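PDB 2WOP: clavulanic acid biosynthesis oligopeptide binding protein 2 from Streptomyces clavuligerus, which probably serves as an extracellular solute-binding protein in peptide transport, capturing its ligand between two lobes. Local coordinates for residues Y52-W57 with F548-I553; G400-V405 with V450-A455. All coordinates share one frame; numbering follows the deposited sequence.

Interaction 1. Residues Y52-W57 with F548-I553. With ARG (arginine), chain B.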
# COMPACT_ATOMS: atom_id res chain seq x y z
N TYR A 52 4.91 -2.03 -8.33
CA TYR A 52 4.53 -2.05 -6.91
C TYR A 52 4.16 -0.65 -6.38
O TYR A 52 3.53 -0.53 -5.31
CB TYR A 52 5.65 -2.67 -6.05
CG TYR A 52 5.15 -3.77 -5.14
CD1 TYR A 52 5.64 -5.07 -5.28
CD2 TYR A 52 4.18 -3.52 -4.17
CE1 TYR A 52 5.18 -6.10 -4.46
CE2 TYR A 52 3.72 -4.54 -3.35
CZ TYR A 52 4.22 -5.82 -3.49
OH TYR A 52 3.74 -6.84 -2.68
N TYR A 53 4.53 0.40 -7.11
CA TYR A 53 4.28 1.78 -6.66
C TYR A 53 2.78 2.02 -6.52
O TYR A 53 2.03 1.77 -7.48
CB TYR A 53 4.82 2.80 -7.66
CG TYR A 53 6.33 3.01 -7.71
CD1 TYR A 53 7.20 2.39 -6.81
CD2 TYR A 53 6.87 3.89 -8.65
CE1 TYR A 53 8.59 2.62 -6.88
CE2 TYR A 53 8.23 4.13 -8.73
CZ TYR A 53 9.09 3.51 -7.83
OH TYR A 53 10.45 3.78 -7.95
N VAL A 54 2.36 2.51 -5.35
CA VAL A 54 0.93 2.78 -5.11
C VAL A 54 0.37 3.71 -6.20
O VAL A 54 -0.72 3.49 -6.72
CB VAL A 54 0.62 3.42 -3.74
CG1 VAL A 54 -0.88 3.44 -3.51
CG2 VAL A 54 1.24 2.64 -2.63
N TRP A 55 1.15 4.72 -6.57
CA TRP A 55 0.69 5.68 -7.56
C TRP A 55 0.62 5.13 -8.99
O TRP A 55 -0.15 5.62 -9.81
CB TRP A 55 1.48 6.98 -7.47
CG TRP A 55 2.93 6.89 -7.83
CD1 TRP A 55 3.98 6.67 -6.98
CD2 TRP A 55 3.49 7.10 -9.13
NE1 TRP A 55 5.16 6.71 -7.67
CE2 TRP A 55 4.90 6.97 -8.99
CE3 TRP A 55 2.96 7.39 -10.38
CZ2 TRP A 55 5.79 7.12 -10.09
CZ3 TRP A 55 3.83 7.53 -11.49
CH2 TRP A 55 5.24 7.39 -11.32
N VAL A 56 1.43 4.11 -9.28
CA VAL A 56 1.35 3.45 -10.58
C VAL A 56 0.13 2.51 -10.58
O VAL A 56 -0.52 2.34 -11.61
CB VAL A 56 2.65 2.73 -10.95
CG1 VAL A 56 2.50 1.99 -12.30
CG2 VAL A 56 3.79 3.75 -11.06
N TRP A 57 -0.19 1.92 -9.43
CA TRP A 57 -1.45 1.13 -9.34
C TRP A 57 -2.65 2.03 -9.60
O TRP A 57 -3.61 1.64 -10.26
CB TRP A 57 -1.59 0.49 -7.98
CG TRP A 57 -0.65 -0.64 -7.79
CD1 TRP A 57 0.55 -0.86 -8.43
CD2 TRP A 57 -0.82 -1.72 -6.88
NE1 TRP A 57 1.13 -2.02 -7.97
CE2 TRP A 57 0.31 -2.56 -7.01
CE3 TRP A 57 -1.83 -2.06 -5.96
CZ2 TRP A 57 0.47 -3.74 -6.25
CZ3 TRP A 57 -1.67 -3.22 -5.20
CH2 TRP A 57 -0.53 -4.05 -5.36
N PHE A 548 -6.45 3.79 -1.18
CA PHE A 548 -5.13 4.24 -1.65
C PHE A 548 -4.48 5.32 -0.80
O PHE A 548 -3.25 5.39 -0.73
CB PHE A 548 -5.20 4.72 -3.11
CG PHE A 548 -5.44 3.63 -4.11
CD1 PHE A 548 -6.75 3.26 -4.44
CD2 PHE A 548 -4.38 3.01 -4.75
CE1 PHE A 548 -6.99 2.24 -5.38
CE2 PHE A 548 -4.61 1.98 -5.69
CZ PHE A 548 -5.92 1.60 -6.01
N GLY A 549 -5.30 6.18 -0.17
CA GLY A 549 -4.79 7.37 0.51
C GLY A 549 -4.32 8.44 -0.46
O GLY A 549 -3.72 9.43 -0.05
N LEU A 550 -4.59 8.24 -1.76
CA LEU A 550 -4.24 9.19 -2.82
C LEU A 550 -5.50 9.47 -3.61
O LEU A 550 -6.44 8.67 -3.58
CB LEU A 550 -3.21 8.56 -3.78
CG LEU A 550 -1.87 8.09 -3.22
CD1 LEU A 550 -0.98 7.55 -4.35
CD2 LEU A 550 -1.19 9.20 -2.47
N TYR A 551 -5.54 10.60 -4.33
CA TYR A 551 -6.68 10.91 -5.17
C TYR A 551 -6.90 9.83 -6.24
O TYR A 551 -5.93 9.31 -6.79
CB TYR A 551 -6.46 12.24 -5.91
CG TYR A 551 -6.43 13.49 -5.05
CD1 TYR A 551 -5.53 14.53 -5.34
CD2 TYR A 551 -7.31 13.65 -3.97
CE1 TYR A 551 -5.52 15.72 -4.58
CE2 TYR A 551 -7.30 14.84 -3.20
CZ TYR A 551 -6.39 15.86 -3.51
OH TYR A 551 -6.37 17.04 -2.76
N ASP A 552 -8.16 9.53 -6.54
CA ASP A 552 -8.47 8.59 -7.62
C ASP A 552 -8.38 9.32 -8.97
O ASP A 552 -9.36 9.88 -9.48
CB ASP A 552 -9.83 7.92 -7.39
CG ASP A 552 -10.05 6.72 -8.27
OD1 ASP A 552 -9.05 6.16 -8.79
OD2 ASP A 552 -11.22 6.35 -8.45
N ILE A 553 -7.18 9.32 -9.54
CA ILE A 553 -6.88 10.03 -10.78
C ILE A 553 -7.89 9.70 -11.90
O ILE A 553 -8.34 10.59 -12.62
CB ILE A 553 -5.45 9.68 -11.27
CG1 ILE A 553 -4.40 9.98 -10.19
CG2 ILE A 553 -5.13 10.40 -12.62
CD1 ILE A 553 -4.37 11.45 -9.69
N ARG B . 3.55 -2.81 1.27
CA ARG B . 4.69 -2.18 0.57
C ARG B . 5.43 -1.21 1.49
O ARG B . 4.95 -0.80 2.56
CB ARG B . 4.19 -1.43 -0.67
CG ARG B . 3.14 -0.37 -0.33
CD ARG B . 2.94 0.58 -1.49
NE ARG B . 2.47 -0.09 -2.71
CZ ARG B . 1.25 -0.61 -2.88
NH1 ARG B . 0.35 -0.56 -1.89
NH2 ARG B . 0.93 -1.17 -4.03
OXT ARG B . 6.53 -0.80 1.13
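Trp57 works in two directions at once: its CB touches the rim of the Phe548 ring, CE2 at 4.1 Å, while its indole takes the NH2 of the bound arginine end-on over one face, the guanidinium standing nearly upright on the ring. CG swings beside the backbone N (chi1 -72°), which carries the indole away from 548-553 and toward the ligand. There the arginine NH2 sits 3.1 Å above the Trp57 ring plane, over its centre, an end-on approach that probably gives a cation-pi attraction through NH2. At the indole rim, NE1 is hydrogen-bonded to Thr51 O, and this holds the ring in position under NH2.

Between helix and loop the contact is wholly apolar. Val54, in the first turn of helix 54-63, puts CG1 anti to its own N (chi1 -171°), and that methyl meets the Phe548 ring edge-on, in the ring plane, 3.7 Å from CD2. The same CG1 lies 4.2 Å from Leu550 CD1. Leu550 CD1 also reaches Trp55 at CB, 4.0 Å away, whereas the Trp55 indole turns off from this loop. Phe548 and Leu550 both continue onto Leu58 further along the helix, so the loop follows the helix surface.

On the ligand side, Tyr52 grips the guanidinium through its backbone. Its carbonyl O takes two bonds, from the arginine NE at 2.8 Å and from NH2 at 3.0 Å. The Tyr52 ring stands obliquely to NH2, and its OH is tied to Asp456 OD2; Asp456 also binds the ligand through OD1.

With no hydrogen bond joining helix and loop, the chemistry implies a division of labour: aliphatic and aromatic carbon joins the helix start to the loop, while a backbone carbonyl and an indole face offer a planar cation both an acceptor and a pi surface.

Interaction 2. Residues G400-V405 with V450-A455. With ARG (arginine), chain B.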
# COMPACT_ATOMS: atom_id res chain seq x y z
N GLY A 400 17.71 10.72 6.94
CA GLY A 400 16.51 11.55 6.77
C GLY A 400 15.50 11.46 7.90
O GLY A 400 15.87 11.50 9.07
N LYS A 401 14.22 11.35 7.54
CA LYS A 401 13.12 11.39 8.51
C LYS A 401 13.22 10.22 9.50
O LYS A 401 13.01 10.40 10.69
CB LYS A 401 11.77 11.34 7.77
CG LYS A 401 10.64 12.06 8.50
CD LYS A 401 10.79 13.58 8.45
CE LYS A 401 9.83 14.26 9.43
NZ LYS A 401 10.30 15.60 9.92
N PHE A 402 13.54 9.04 8.98
CA PHE A 402 13.74 7.85 9.82
C PHE A 402 14.87 8.05 10.84
O PHE A 402 14.82 7.47 11.93
CB PHE A 402 14.06 6.63 8.96
CG PHE A 402 12.86 5.96 8.33
CD1 PHE A 402 11.66 6.63 8.16
CD2 PHE A 402 12.97 4.64 7.88
CE1 PHE A 402 10.55 5.99 7.55
CE2 PHE A 402 11.89 4.00 7.28
CZ PHE A 402 10.68 4.69 7.11
N ARG A 403 15.89 8.84 10.47
CA ARG A 403 17.01 9.12 11.39
C ARG A 403 16.57 10.02 12.54
O ARG A 403 16.95 9.78 13.70
CB ARG A 403 18.23 9.72 10.67
CG ARG A 403 19.34 10.20 11.61
CD ARG A 403 19.96 9.02 12.37
NE ARG A 403 20.86 9.40 13.47
CZ ARG A 403 22.19 9.35 13.41
NH1 ARG A 403 22.80 8.96 12.30
NH2 ARG A 403 22.91 9.69 14.47
N LEU A 404 15.77 11.04 12.24
CA LEU A 404 15.25 11.88 13.31
C LEU A 404 14.42 11.06 14.29
O LEU A 404 14.52 11.26 15.50
CB LEU A 404 14.42 13.04 12.75
CG LEU A 404 15.11 14.06 11.83
CD1 LEU A 404 14.06 15.06 11.40
CD2 LEU A 404 16.28 14.75 12.49
N VAL A 405 13.64 10.12 13.77
CA VAL A 405 12.88 9.20 14.61
C VAL A 405 13.83 8.34 15.45
O VAL A 405 13.64 8.19 16.66
CB VAL A 405 11.89 8.32 13.79
CG1 VAL A 405 11.28 7.20 14.66
CG2 VAL A 405 10.80 9.19 13.18
N VAL A 450 13.71 1.08 12.64
CA VAL A 450 12.69 2.07 12.35
C VAL A 450 12.17 1.81 10.95
O VAL A 450 12.96 1.66 10.01
CB VAL A 450 13.24 3.51 12.46
CG1 VAL A 450 12.17 4.54 12.05
CG2 VAL A 450 13.72 3.78 13.87
N THR A 451 10.86 1.74 10.78
CA THR A 451 10.33 1.57 9.43
C THR A 451 8.90 2.08 9.32
O THR A 451 8.31 2.55 10.31
CB THR A 451 10.48 0.10 8.94
OG1 THR A 451 10.31 0.03 7.52
CG2 THR A 451 9.44 -0.81 9.62
N ASP A 452 8.36 2.01 8.12
CA ASP A 452 6.94 2.26 7.91
C ASP A 452 6.38 1.22 6.95
O ASP A 452 7.15 0.51 6.30
CB ASP A 452 6.66 3.70 7.46
CG ASP A 452 7.35 4.07 6.16
OD1 ASP A 452 8.06 3.25 5.55
OD2 ASP A 452 7.19 5.25 5.76
N TRP A 453 5.07 1.11 6.88
CA TRP A 453 4.42 0.04 6.13
C TRP A 453 3.03 0.46 5.70
O TRP A 453 2.32 1.08 6.49
CB TRP A 453 4.29 -1.17 7.05
CG TRP A 453 3.31 -2.20 6.61
CD1 TRP A 453 2.08 -2.44 7.16
CD2 TRP A 453 3.48 -3.17 5.57
NE1 TRP A 453 1.46 -3.48 6.51
CE2 TRP A 453 2.29 -3.94 5.52
CE3 TRP A 453 4.49 -3.43 4.64
CZ2 TRP A 453 2.10 -4.98 4.60
CZ3 TRP A 453 4.32 -4.48 3.74
CH2 TRP A 453 3.13 -5.24 3.72
N GLY A 454 2.65 0.10 4.48
CA GLY A 454 1.26 0.23 4.03
C GLY A 454 0.85 -1.10 3.41
O GLY A 454 1.65 -1.75 2.74
N ALA A 455 -0.40 -1.50 3.66
CA ALA A 455 -0.93 -2.77 3.17
C ALA A 455 -1.03 -2.75 1.65
O ALA A 455 -1.28 -1.69 1.06
CB ALA A 455 -2.30 -3.01 3.75
N ARG B . 3.55 -2.81 1.27
CA ARG B . 4.69 -2.18 0.57
C ARG B . 5.43 -1.21 1.49
O ARG B . 4.95 -0.80 2.56
CB ARG B . 4.19 -1.43 -0.67
CG ARG B . 3.14 -0.37 -0.33
CD ARG B . 2.94 0.58 -1.49
NE ARG B . 2.47 -0.09 -2.71
CZ ARG B . 1.25 -0.61 -2.88
NH1 ARG B . 0.35 -0.56 -1.89
NH2 ARG B . 0.93 -1.17 -4.03
OXT ARG B . 6.53 -0.80 1.13
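This is a buried helix-on-sheet contact in a beta-alpha-beta crossover: helix 401-414 links parallel strands 391-397 and 418-424, and its first turns pack on strand 448-453, which pairs with 391-397 in the same mixed sheet. The short helix and strand axes pass 8.6 Å apart at 125°.

Phe402 carries most of it. With CG beside the backbone N, the ring reaches along the strand over three successive residues. Val450 CG1 lies over one face, 4.0 Å from Phe402 CG. Further out, Phe402 CE2 comes to 3.6 Å from Thr451 CA, an oblique approach to the strand backbone. The Asp452 carboxylate meets the ring edge at CZ, with OD1 3.4 Å away and the carboxylate plane turned 83° from the ring, so the oxygen faces the slightly positive C-H rim instead of the pi cloud. An alanine in place of Phe402 would probably open a gap above Val450 and Thr451 and leave the Asp452 carboxylate without its aromatic edge.

One turn on, Val405 adds a methyl-to-methyl touch, its CG1 3.8 Å from Val450 CG1. Val450 CG1 thus touches both helix residues. His305 on neighbouring strand 303-309 touches Phe402, Val405 and Val450, carrying the packing across the sheet, and Val450 O is bonded to Tyr430 OH.

Further along, the same chain reaches the ligand. Trp453 sets its ring obliquely to the arginine amino group, the ring itself anchored through NE1 to Phe463 O. Gly454 then pairs with the ligand much as a strand would: its O accepts from the arginine N at 2.6 Å, and its N-H points almost straight at the arginine O, 3.1 Å away at 172°.

The two contacts lie in different parts of the fold, at the two ends of the bound arginine, with centres 20 Å apart and nearest atoms about 6 Å from each other without touching. Along the chain, 52-57 comes first, then 400-405 and 450-455, and 548-553 last, so interaction 1 joins early and late parts of the sequence around interaction 2. Interaction 1 sits beside the mixed sheet containing strand 34-39; interaction 2 belongs to the mixed sheet containing 391-397 and 448-453. The ligand bridges them, its guanidinium held by 52-57 and its backbone end by Gly454, an arrangement consistent with the two-lobed clamp of solute-binding proteins.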